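Local structure of beta-fructofuranosidase (Bifidobacterium adolescentis, 6NOB) at residues Gly13-Asp18 / Glu81-Leu86; Val90-Met95 / Ala104-Glu109; Gly318-Ser323 / Leu392-Asp397; Gln399-Gln404 / Ser426-Phe431. The protein probably hydrolyses terminal, non-reducing beta-D-fructofuranoside residues, as in sucrose, in the manner of other family 32 glycoside hydrolases. One frame throughout, in Å; residues are numbered along the deposited sequence.

Contact 1. Residues Gly13-Asp18 / Glu81-Leu86; sequences GYRQLD and ECDDLL
Tyr14 turns one ring face to Cys82, whose CB sits 3.6 Å from CD2 of Tyr14 in a CH-pi contact displaced toward the rim. The sulfur approaches the same ring obliquely, with Cys82 SG 3.6 Å from Tyr14 CE2, and Glu81 N lies at the ring edge. Beyond the ring, Tyr14 OH is hydrogen-bonded to Gly89 O. The Arg15 guanidinium is met edge-on, in its own plane: NH1 donates to Glu81 O at 3.0 Å and also to Asp83 OD1 at 3.1 Å, while NH2 reaches Asp83 OD1 at 2.9 Å. Both nitrogens come to this oxygen from the same face of the carboxylate, above its plane. The Arg15 chain is extended (chi2 176°, chi3 175°), carrying CD and NE outward past Glu81 O. A classic beta bulge sets Arg15 and Gln16 against Ser80. Gln16 lies alongside Glu81, its OE1 3.3 Å from Glu81 CG; its NE2 donates to Asp18 OD1, and Glu81 OE1 is hydrogen-bonded to His248 NE2. A water joins Gly13 O to Asp83 N. An alanine at Arg15 would probably leave the Asp83 carboxylate without its positive mate and Glu81 O without this donor. The chemistry implied is a surface salt bridge, likely to be partly screened by solvent, beside a sulfur-aromatic contact on the buried Tyr14.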
# COMPACT_ATOMS: atom_id res chain seq x y z
N GLY A 13 -1.64 22.24 22.87
CA GLY A 13 -0.19 22.24 22.97
C GLY A 13 0.54 22.35 21.66
O GLY A 13 1.77 22.27 21.64
N TYR A 14 -0.17 22.54 20.56
CA TYR A 14 0.43 22.59 19.24
C TYR A 14 0.91 24.01 18.92
O TYR A 14 0.36 25.00 19.41
CB TYR A 14 -0.55 22.10 18.18
CG TYR A 14 -0.82 20.61 18.29
CD1 TYR A 14 -1.77 20.12 19.16
CD2 TYR A 14 -0.08 19.71 17.54
CE1 TYR A 14 -2.01 18.76 19.28
CE2 TYR A 14 -0.31 18.35 17.64
CZ TYR A 14 -1.27 17.88 18.51
OH TYR A 14 -1.49 16.52 18.61
N ARG A 15 1.94 24.09 18.08
CA ARG A 15 2.59 25.35 17.75
C ARG A 15 2.49 25.72 16.28
O ARG A 15 2.97 26.80 15.90
CB ARG A 15 4.07 25.31 18.15
CG ARG A 15 4.34 24.98 19.61
CD ARG A 15 5.83 24.87 19.86
NE ARG A 15 6.16 24.67 21.26
CZ ARG A 15 6.27 23.48 21.84
NH1 ARG A 15 6.08 22.37 21.13
NH2 ARG A 15 6.58 23.39 23.13
N GLN A 16 1.90 24.87 15.45
CA GLN A 16 1.97 25.05 14.01
C GLN A 16 0.68 24.56 13.37
O GLN A 16 0.14 23.53 13.77
CB GLN A 16 3.18 24.30 13.44
CG GLN A 16 3.39 24.46 11.95
CD GLN A 16 4.66 23.76 11.49
OE1 GLN A 16 5.75 24.06 11.98
NE2 GLN A 16 4.52 22.82 10.56
N LEU A 17 0.20 25.31 12.38
CA LEU A 17 -1.01 24.96 11.64
C LEU A 17 -0.64 24.75 10.19
O LEU A 17 -0.13 25.66 9.53
CB LEU A 17 -2.07 26.07 11.77
CG LEU A 17 -3.34 25.91 10.93
CD1 LEU A 17 -4.14 24.69 11.38
CD2 LEU A 17 -4.18 27.16 11.00
N ASP A 18 -0.90 23.54 9.68
CA ASP A 18 -0.57 23.17 8.32
C ASP A 18 -1.83 23.13 7.47
O ASP A 18 -2.81 22.49 7.84
CB ASP A 18 0.14 21.81 8.28
CG ASP A 18 1.56 21.88 8.81
OD1 ASP A 18 1.74 21.93 10.05
OD2 ASP A 18 2.49 21.88 7.99
N GLU A 81 3.71 20.07 15.55
CA GLU A 81 4.81 20.65 16.31
C GLU A 81 4.47 20.83 17.79
O GLU A 81 4.82 21.83 18.41
CB GLU A 81 5.27 21.98 15.69
CG GLU A 81 5.95 21.81 14.34
CD GLU A 81 7.06 20.77 14.37
OE1 GLU A 81 7.11 19.93 13.44
OE2 GLU A 81 7.88 20.80 15.30
N CYS A 82 3.78 19.85 18.35
CA CYS A 82 3.61 19.78 19.79
C CYS A 82 4.83 19.12 20.43
O CYS A 82 5.77 18.70 19.75
CB CYS A 82 2.32 19.02 20.12
SG CYS A 82 2.37 17.26 19.72
N ASP A 83 4.84 19.07 21.76
CA ASP A 83 5.85 18.29 22.45
C ASP A 83 5.59 16.81 22.19
O ASP A 83 4.45 16.35 22.17
CB ASP A 83 5.82 18.57 23.96
CG ASP A 83 6.41 19.93 24.30
OD1 ASP A 83 7.03 20.55 23.42
OD2 ASP A 83 6.27 20.36 25.47
N ASP A 84 6.68 16.06 21.97
CA ASP A 84 6.61 14.61 21.77
C ASP A 84 5.68 14.27 20.60
O ASP A 84 4.69 13.56 20.74
CB ASP A 84 6.19 13.90 23.05
CG ASP A 84 7.13 14.19 24.21
OD1 ASP A 84 8.35 13.99 24.06
OD2 ASP A 84 6.64 14.63 25.27
N LEU A 85 6.03 14.82 19.43
CA LEU A 85 5.20 14.63 18.25
C LEU A 85 5.06 13.16 17.88
O LEU A 85 4.00 12.74 17.40
CB LEU A 85 5.79 15.43 17.08
CG LEU A 85 4.95 15.69 15.84
CD1 LEU A 85 3.56 16.16 16.23
CD2 LEU A 85 5.64 16.70 14.96
N LEU A 86 6.11 12.37 18.10
CA LEU A 86 6.06 10.95 17.76
C LEU A 86 5.02 10.20 18.58
O LEU A 86 4.47 9.20 18.11
CB LEU A 86 7.43 10.31 17.99
CG LEU A 86 8.44 10.33 16.85
CD1 LEU A 86 9.72 9.67 17.32
CD2 LEU A 86 7.88 9.62 15.63
O HOH W 1 3.32 20.57 23.39

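Contact 2. Residues Val90-Met95 / Ala104-Glu109; sequences VRYVNM and AQPTLE
Asn94 and Ala104 form the tight part of this contact. Asn94 N donates to Ala104 O at 2.6 Å in an almost straight bond, with an N-H...O angle of 176°. The same oxygen receives a CA-H...O contact from Val93 CA at 3.5 Å and lies 3.6 Å from Asn94 CB, so one carbonyl gathers three neighbours. The amide of Asn94 is engaged locally: ND2 hydrogen-bonds to Pro103 O and Asp99 O, and OD1 accepts from Asn96 N. The packing is looser toward Pro106. Its CG meets Tyr92 only at the ring edge, 4.1 Å from CD2, and Pro106 CD is 4.2 Å from Asn94 CB. The Tyr92 ring finds its aromatic partners outside the two segments, edge-to-face with Phe76 and at about 45° to Phe125. Farther along, the two segments are joined through water rather than directly: one molecule donates to Tyr92 O at 2.9 Å and to Pro106 O at 2.7 Å. Gln105 NE2 donates to Glu10 O in strand 5-10, and Thr107 caps the short helix 108-112. The chemistry is thus mainly that of backbone groups, a single direct backbone hydrogen bond and one water bridge fixing the turn-back of the chain, while apolar contact between the two segments contributes modestly.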
# COMPACT_ATOMS: atom_id res chain seq x y z
N VAL A 90 -0.19 14.43 15.01
CA VAL A 90 -0.89 15.64 14.57
C VAL A 90 -2.37 15.50 14.91
O VAL A 90 -2.85 14.40 15.22
CB VAL A 90 -0.69 15.89 13.07
CG1 VAL A 90 0.78 16.08 12.75
CG2 VAL A 90 -1.28 14.75 12.25
N ARG A 91 -3.10 16.61 14.87
CA ARG A 91 -4.54 16.62 15.04
C ARG A 91 -5.16 17.27 13.81
O ARG A 91 -4.81 18.40 13.46
CB ARG A 91 -4.96 17.37 16.31
CG ARG A 91 -4.46 16.74 17.60
CD ARG A 91 -4.94 15.31 17.75
NE ARG A 91 -4.66 14.79 19.09
CZ ARG A 91 -3.52 14.22 19.46
N TYR A 92 -6.08 16.55 13.17
CA TYR A 92 -6.64 17.01 11.91
C TYR A 92 -7.43 18.30 12.09
O TYR A 92 -8.11 18.51 13.10
CB TYR A 92 -7.55 15.93 11.32
CG TYR A 92 -8.00 16.23 9.91
CD1 TYR A 92 -7.11 16.15 8.84
CD2 TYR A 92 -9.31 16.60 9.65
CE1 TYR A 92 -7.52 16.43 7.55
CE2 TYR A 92 -9.73 16.88 8.36
CZ TYR A 92 -8.83 16.79 7.32
OH TYR A 92 -9.24 17.07 6.03
N VAL A 93 -7.32 19.18 11.10
CA VAL A 93 -8.07 20.43 11.04
C VAL A 93 -8.87 20.43 9.75
O VAL A 93 -8.31 20.24 8.66
CB VAL A 93 -7.14 21.66 11.11
CG1 VAL A 93 -7.93 22.94 10.84
CG2 VAL A 93 -6.47 21.74 12.48
N ASN A 94 -10.18 20.63 9.87
CA ASN A 94 -11.10 20.58 8.73
C ASN A 94 -11.43 22.00 8.30
O ASN A 94 -12.23 22.69 8.93
CB ASN A 94 -12.36 19.80 9.09
CG ASN A 94 -13.45 19.93 8.04
OD1 ASN A 94 -13.17 20.10 6.85
ND2 ASN A 94 -14.70 19.86 8.47
N MET A 95 -10.80 22.45 7.21
CA MET A 95 -11.15 23.71 6.57
C MET A 95 -11.66 23.50 5.15
O MET A 95 -11.64 24.42 4.34
CB MET A 95 -9.95 24.66 6.57
CG MET A 95 -10.33 26.13 6.64
SD MET A 95 -8.93 27.22 6.88
CE MET A 95 -9.75 28.81 6.74
N ALA A 104 -14.69 21.87 12.69
CA ALA A 104 -13.34 22.32 12.37
C ALA A 104 -12.29 21.34 12.88
O ALA A 104 -11.27 21.12 12.22
CB ALA A 104 -13.10 23.72 12.94
N GLN A 105 -12.53 20.75 14.05
CA GLN A 105 -11.59 19.82 14.68
C GLN A 105 -12.33 18.55 15.06
O GLN A 105 -12.71 18.37 16.23
CB GLN A 105 -10.90 20.46 15.88
CG GLN A 105 -10.01 21.64 15.51
CD GLN A 105 -9.55 22.43 16.72
OE1 GLN A 105 -10.32 23.18 17.32
NE2 GLN A 105 -8.28 22.28 17.07
N PRO A 106 -12.57 17.65 14.11
CA PRO A 106 -13.33 16.43 14.41
C PRO A 106 -12.50 15.42 15.18
O PRO A 106 -11.29 15.28 14.99
CB PRO A 106 -13.69 15.90 13.02
CG PRO A 106 -12.57 16.36 12.15
CD PRO A 106 -12.15 17.71 12.70
N THR A 107 -13.19 14.69 16.06
CA THR A 107 -12.56 13.62 16.82
C THR A 107 -12.24 12.44 15.90
O THR A 107 -12.73 12.35 14.77
CB THR A 107 -13.46 13.16 17.96
OG1 THR A 107 -14.68 12.64 17.42
CG2 THR A 107 -13.77 14.30 18.91
N LEU A 108 -11.43 11.51 16.41
CA LEU A 108 -11.15 10.29 15.68
C LEU A 108 -12.43 9.50 15.42
O LEU A 108 -12.60 8.91 14.35
CB LEU A 108 -10.14 9.43 16.44
CG LEU A 108 -8.67 9.85 16.37
CD1 LEU A 108 -7.82 8.97 17.29
CD2 LEU A 108 -8.16 9.80 14.94
N GLU A 109 -13.35 9.50 16.40
CA GLU A 109 -14.65 8.87 16.19
C GLU A 109 -15.38 9.51 15.03
O GLU A 109 -15.93 8.81 14.17
CB GLU A 109 -15.47 8.96 17.48
CG GLU A 109 -16.58 7.92 17.60
CD GLU A 109 -17.85 8.33 16.87
OE1 GLU A 109 -18.15 9.54 16.82
OE2 GLU A 109 -18.55 7.43 16.35
O HOH W 2 -9.24 17.04 15.27

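Contact 3. Residues Gly318-Ser323 / Leu392-Asp397; sequences GWFTYS and LMHYRD
Trp319 overlaps the aliphatic part of Arg396, the two side chains lying side by side. Arg396 CB sits over one face of the six-membered ring, 3.9 Å from Trp319 CZ2, and Arg396 CD comes to 3.6 Å from that same CZ2. In turn CZ2 rests over one face of the guanidinium, near its rim, with the two planes 55° apart. Trp319 CG lies between the backbone N and the carbonyl carbon (chi1 64°), which starts the indole on this course. Trp319 NE1 hydrogen-bonds to Gly326 O. The strands pair antiparallel, with Trp319 and Arg396 on one face and Phe320 and Tyr395 on the other; Trp319 N donates to Arg396 O at 2.9 Å and Arg396 N to Trp319 O at 3.0 Å. Beyond the paired residues Thr321 N donates to His394 O at 3.2 Å, arriving above the carbonyl plane. Phe320 CE1 is 3.7 Å from His394 CB, and Tyr322 CB, in one of two modelled conformers, makes a CH-pi contact 3.7 Å above the centre of the His394 ring. Gly318 N donates to Tyr395 OH at 2.8 Å, a hydroxyl also hydrogen-bonded to Thr316 OG1; a side chain on Gly318 would collide with Arg396 O. The chemistry implies a buried arginine whose aliphatic chain covers an indole face, the guanidinium tilted against the ring, while NE and NH1 are met by the carbonyl oxygens of Gly400 and Gly326.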
# COMPACT_ATOMS: atom_id res chain seq x y z
N GLY A 318 -3.11 -15.25 -19.14
CA GLY A 318 -3.99 -14.10 -19.20
C GLY A 318 -3.83 -13.30 -20.47
O GLY A 318 -3.46 -13.83 -21.52
N TRP A 319 -4.10 -12.00 -20.38
CA TRP A 319 -4.06 -11.13 -21.55
C TRP A 319 -3.65 -9.72 -21.13
O TRP A 319 -3.69 -9.36 -19.95
CB TRP A 319 -5.40 -11.10 -22.28
CG TRP A 319 -6.54 -10.52 -21.49
CD1 TRP A 319 -6.94 -9.21 -21.47
CD2 TRP A 319 -7.45 -11.22 -20.62
NE1 TRP A 319 -8.03 -9.05 -20.64
CE2 TRP A 319 -8.36 -10.27 -20.11
CE3 TRP A 319 -7.57 -12.56 -20.23
CZ2 TRP A 319 -9.38 -10.62 -19.22
CZ3 TRP A 319 -8.58 -12.90 -19.34
CH2 TRP A 319 -9.47 -11.93 -18.85
N PHE A 320 -3.27 -8.93 -22.13
CA PHE A 320 -2.83 -7.56 -21.93
C PHE A 320 -3.99 -6.60 -22.09
O PHE A 320 -4.80 -6.72 -23.02
CB PHE A 320 -1.72 -7.21 -22.93
CG PHE A 320 -1.38 -5.75 -22.98
CD1 PHE A 320 -0.46 -5.21 -22.10
CD2 PHE A 320 -1.97 -4.92 -23.93
CE1 PHE A 320 -0.14 -3.86 -22.15
CE2 PHE A 320 -1.65 -3.57 -23.98
CZ PHE A 320 -0.74 -3.04 -23.09
N THR A 321 -4.07 -5.62 -21.19
CA THR A 321 -5.10 -4.58 -21.22
C THR A 321 -4.71 -3.49 -20.24
O THR A 321 -4.18 -3.79 -19.17
CB THR A 321 -6.48 -5.16 -20.86
OG1 THR A 321 -7.40 -4.09 -20.61
CG2 THR A 321 -6.39 -6.05 -19.63
N TYR A 322 -4.96 -2.23 -20.60
CA TYR A 322 -4.58 -1.19 -19.64
C TYR A 322 -5.71 -0.80 -18.69
O TYR A 322 -5.52 0.08 -17.86
CB TYR A 322 -4.00 0.05 -20.33
CG TYR A 322 -4.62 0.50 -21.64
CD1 TYR A 322 -5.77 1.27 -21.66
CD2 TYR A 322 -3.99 0.22 -22.85
CE1 TYR A 322 -6.31 1.71 -22.85
CE2 TYR A 322 -4.53 0.65 -24.05
CZ TYR A 322 -5.69 1.39 -24.04
OH TYR A 322 -6.23 1.83 -25.23
N SER A 323 -6.85 -1.50 -18.73
CA SER A 323 -7.93 -1.19 -17.82
C SER A 323 -8.36 -2.43 -17.05
O SER A 323 -8.33 -3.54 -17.58
CB SER A 323 -9.14 -0.62 -18.57
OG SER A 323 -9.91 -1.66 -19.15
N LEU A 392 2.53 -6.91 -11.84
CA LEU A 392 2.56 -6.96 -13.30
C LEU A 392 1.55 -5.97 -13.87
O LEU A 392 0.34 -6.18 -13.79
CB LEU A 392 2.26 -8.38 -13.78
CG LEU A 392 3.29 -9.41 -13.32
CD1 LEU A 392 2.78 -10.83 -13.53
CD2 LEU A 392 4.61 -9.20 -14.04
N MET A 393 2.06 -4.88 -14.45
CA MET A 393 1.19 -3.82 -14.95
C MET A 393 0.45 -4.26 -16.21
O MET A 393 1.00 -4.96 -17.06
CB MET A 393 2.01 -2.57 -15.26
CG MET A 393 2.24 -1.64 -14.09
SD MET A 393 2.33 0.07 -14.64
CE MET A 393 0.60 0.44 -14.91
N HIS A 394 -0.81 -3.82 -16.31
CA HIS A 394 -1.60 -3.96 -17.53
C HIS A 394 -1.73 -5.42 -17.95
O HIS A 394 -1.66 -5.76 -19.13
CB HIS A 394 -1.01 -3.12 -18.67
CG HIS A 394 -1.03 -1.65 -18.40
ND1 HIS A 394 -0.35 -0.74 -19.18
CD2 HIS A 394 -1.66 -0.93 -17.45
CE1 HIS A 394 -0.56 0.48 -18.72
NE2 HIS A 394 -1.35 0.39 -17.66
N TYR A 395 -1.92 -6.30 -16.97
CA TYR A 395 -2.08 -7.72 -17.23
C TYR A 395 -3.18 -8.28 -16.35
O TYR A 395 -3.17 -8.07 -15.13
CB TYR A 395 -0.77 -8.49 -16.98
CG TYR A 395 -0.93 -9.99 -17.05
CD1 TYR A 395 -1.01 -10.64 -18.28
CD2 TYR A 395 -1.00 -10.76 -15.89
CE1 TYR A 395 -1.16 -12.02 -18.34
CE2 TYR A 395 -1.14 -12.13 -15.95
CZ TYR A 395 -1.22 -12.76 -17.18
OH TYR A 395 -1.37 -14.13 -17.24
N ARG A 396 -4.13 -8.97 -16.96
CA ARG A 396 -5.11 -9.77 -16.25
C ARG A 396 -4.76 -11.23 -16.43
O ARG A 396 -4.37 -11.64 -17.53
CB ARG A 396 -6.53 -9.50 -16.76
CG ARG A 396 -7.01 -8.07 -16.57
CD ARG A 396 -8.42 -7.87 -17.10
NE ARG A 396 -9.41 -8.54 -16.26
CZ ARG A 396 -10.72 -8.46 -16.45
NH1 ARG A 396 -11.21 -7.74 -17.46
NH2 ARG A 396 -11.55 -9.09 -15.63
N ASP A 397 -4.88 -12.02 -15.37
CA ASP A 397 -4.60 -13.44 -15.50
C ASP A 397 -5.77 -14.15 -16.19
O ASP A 397 -6.79 -13.53 -16.51
CB ASP A 397 -4.27 -14.06 -14.13
CG ASP A 397 -5.37 -13.87 -13.10
OD1 ASP A 397 -6.54 -13.61 -13.47
OD2 ASP A 397 -5.07 -14.01 -11.90

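Contact 4. Residues Gln399-Gln404 / Ser426-Phe431; sequences QGRFQQ and SDWCDF
Arg401 and Gln404 supply the hydrogen bonds, each to a main-chain oxygen of the other segment. Arg401 NH1 donates to Phe431 O at 3.0 Å, with that oxygen in the guanidinium plane, and also to Asp574 O. Its NE forms a salt bridge with Asp397, and NH2 makes a weak bond to Gln399 OE1. Gln404 NE2 reaches Asp430 O at 2.9 Å; the bend of its chain at CG (chi2 -81°) sets CD on the way there. Packing falls on Trp428. Gln404 CB lies over one face of the six-membered ring in a CH-pi contact, 3.4 Å from Trp428 CE3, and the two side chains cross at about a right angle. Trp428 CD1 lies over a face of the Arg401 guanidinium, 3.6 Å from NH2, with the planes 72° apart. Arg406 adds a cation-pi contact to the indole. One water completes the set, accepting from Trp428 NE1 at 2.8 Å and donating to Gln399 OE1 at 2.8 Å. An alanine at Trp428 would probably open a gap beside Gln404 CB and leave Arg406 without its aromatic partner. The loop 399-404 links the antiparallel strands 385-396 and 405-415, and 418-428 follows beside them, an arrangement consistent with one blade of the five-bladed beta-propeller of family 32, here near the C-terminal beta-sandwich, to which Phe431 is joined by a backbone hydrogen bond with Ala602.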
# COMPACT_ATOMS: atom_id res chain seq x y z
N GLN A 399 -7.92 -15.96 -14.98
CA GLN A 399 -9.11 -15.85 -14.15
C GLN A 399 -9.73 -14.47 -14.17
O GLN A 399 -10.84 -14.30 -13.65
CB GLN A 399 -8.77 -16.23 -12.70
CG GLN A 399 -8.35 -17.68 -12.51
CD GLN A 399 -6.90 -17.93 -12.89
OE1 GLN A 399 -6.12 -17.00 -13.08
NE2 GLN A 399 -6.54 -19.20 -13.02
N GLY A 400 -9.05 -13.47 -14.73
CA GLY A 400 -9.59 -12.13 -14.82
C GLY A 400 -9.06 -11.14 -13.80
O GLY A 400 -9.52 -10.00 -13.77
N ARG A 401 -8.09 -11.55 -12.98
CA ARG A 401 -7.58 -10.68 -11.92
C ARG A 401 -6.55 -9.71 -12.49
O ARG A 401 -5.57 -10.13 -13.12
CB ARG A 401 -6.99 -11.52 -10.79
CG ARG A 401 -8.02 -12.38 -10.06
CD ARG A 401 -7.38 -13.37 -9.09
NE ARG A 401 -6.64 -14.43 -9.76
CZ ARG A 401 -6.42 -15.63 -9.25
NH1 ARG A 401 -6.87 -15.94 -8.04
NH2 ARG A 401 -5.73 -16.53 -9.94
N PHE A 402 -6.76 -8.42 -12.25
CA PHE A 402 -5.99 -7.35 -12.89
C PHE A 402 -4.81 -6.96 -12.01
O PHE A 402 -4.97 -6.69 -10.82
CB PHE A 402 -6.90 -6.15 -13.13
CG PHE A 402 -6.24 -5.00 -13.86
CD1 PHE A 402 -5.75 -5.16 -15.15
CD2 PHE A 402 -6.14 -3.76 -13.26
CE1 PHE A 402 -5.16 -4.10 -15.82
CE2 PHE A 402 -5.55 -2.69 -13.92
CZ PHE A 402 -5.06 -2.86 -15.21
N GLN A 403 -3.62 -6.93 -12.62
CA GLN A 403 -2.38 -6.47 -11.98
C GLN A 403 -2.15 -7.16 -10.64
O GLN A 403 -2.04 -6.54 -9.58
CB GLN A 403 -2.39 -4.94 -11.84
CG GLN A 403 -2.53 -4.22 -13.18
CD GLN A 403 -2.18 -2.73 -13.13
OE1 GLN A 403 -1.94 -2.11 -14.16
NE2 GLN A 403 -2.14 -2.16 -11.92
N GLN A 404 -2.07 -8.49 -10.71
CA GLN A 404 -1.75 -9.29 -9.54
C GLN A 404 -0.29 -9.13 -9.16
O GLN A 404 0.57 -8.81 -9.99
CB GLN A 404 -2.05 -10.76 -9.82
CG GLN A 404 -3.53 -11.09 -9.85
CD GLN A 404 -4.10 -11.27 -8.46
OE1 GLN A 404 -4.38 -10.29 -7.76
NE2 GLN A 404 -4.27 -12.52 -8.04
N SER A 426 6.75 -20.10 -8.42
CA SER A 426 6.12 -18.79 -8.51
C SER A 426 4.61 -18.95 -8.35
O SER A 426 4.05 -19.99 -8.70
CB SER A 426 6.44 -18.10 -9.84
OG SER A 426 5.40 -18.26 -10.78
N ASP A 427 3.97 -17.92 -7.81
CA ASP A 427 2.52 -17.90 -7.62
C ASP A 427 2.11 -16.50 -7.19
O ASP A 427 2.95 -15.62 -7.00
CB ASP A 427 2.07 -18.94 -6.59
CG ASP A 427 0.72 -19.55 -6.94
OD1 ASP A 427 -0.13 -18.82 -7.49
OD2 ASP A 427 0.52 -20.75 -6.66
N TRP A 428 0.80 -16.30 -7.04
CA TRP A 428 0.27 -15.02 -6.60
C TRP A 428 0.35 -14.89 -5.08
O TRP A 428 0.18 -15.87 -4.35
CB TRP A 428 -1.19 -14.87 -7.04
CG TRP A 428 -1.43 -14.96 -8.53
CD1 TRP A 428 -2.35 -15.75 -9.16
CD2 TRP A 428 -0.76 -14.22 -9.56
NE1 TRP A 428 -2.28 -15.55 -10.52
CE2 TRP A 428 -1.31 -14.62 -10.79
CE3 TRP A 428 0.27 -13.27 -9.56
CZ2 TRP A 428 -0.88 -14.11 -12.01
CZ3 TRP A 428 0.69 -12.75 -10.77
CH2 TRP A 428 0.12 -13.17 -11.98
N CYS A 429 0.60 -13.66 -4.62
CA CYS A 429 0.59 -13.38 -3.18
C CYS A 429 -0.83 -13.39 -2.62
O CYS A 429 -1.02 -13.67 -1.43
CB CYS A 429 1.23 -12.03 -2.89
SG CYS A 429 2.99 -11.89 -3.27
N ASP A 430 -1.82 -13.06 -3.44
CA ASP A 430 -3.19 -12.87 -2.97
C ASP A 430 -4.14 -13.24 -4.10
O ASP A 430 -4.08 -12.64 -5.17
CB ASP A 430 -3.41 -11.42 -2.52
CG ASP A 430 -4.68 -11.25 -1.71
OD1 ASP A 430 -5.78 -11.37 -2.29
OD2 ASP A 430 -4.57 -11.00 -0.49
N PHE A 431 -5.01 -14.22 -3.86
CA PHE A 431 -5.87 -14.74 -4.91
C PHE A 431 -7.17 -13.96 -5.06
O PHE A 431 -8.05 -14.38 -5.82
CB PHE A 431 -6.15 -16.24 -4.69
CG PHE A 431 -7.05 -16.55 -3.52
CD1 PHE A 431 -8.43 -16.52 -3.65
CD2 PHE A 431 -6.51 -16.95 -2.30
CE1 PHE A 431 -9.26 -16.83 -2.58
CE2 PHE A 431 -7.33 -17.27 -1.23
CZ PHE A 431 -8.71 -17.21 -1.37
O HOH W 3 -3.48 -17.28 -12.30

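Overall arrangement
From the N terminus, contact 1 closes the loop between 18 and 81, which is largely strand and belongs to the small N-terminal beta domain. Contact 2 follows at once with an eight-residue loop between 95 and 104. The two touch where Tyr14 OH packs on Arg91 CG and Leu17 on Val93. Contact 3 then closes 68 residues and joins strand 319-320 to the end of strand 385-396; contact 4 closes the 21 residues between 404 and 426, tying the loop after strand 385-396 to the end of strand 418-428 in the same sheet. These last two meet through Gln403, probably hydrogen-bonded to Tyr395 and His394. All four lie in series, none enclosing or crossing another.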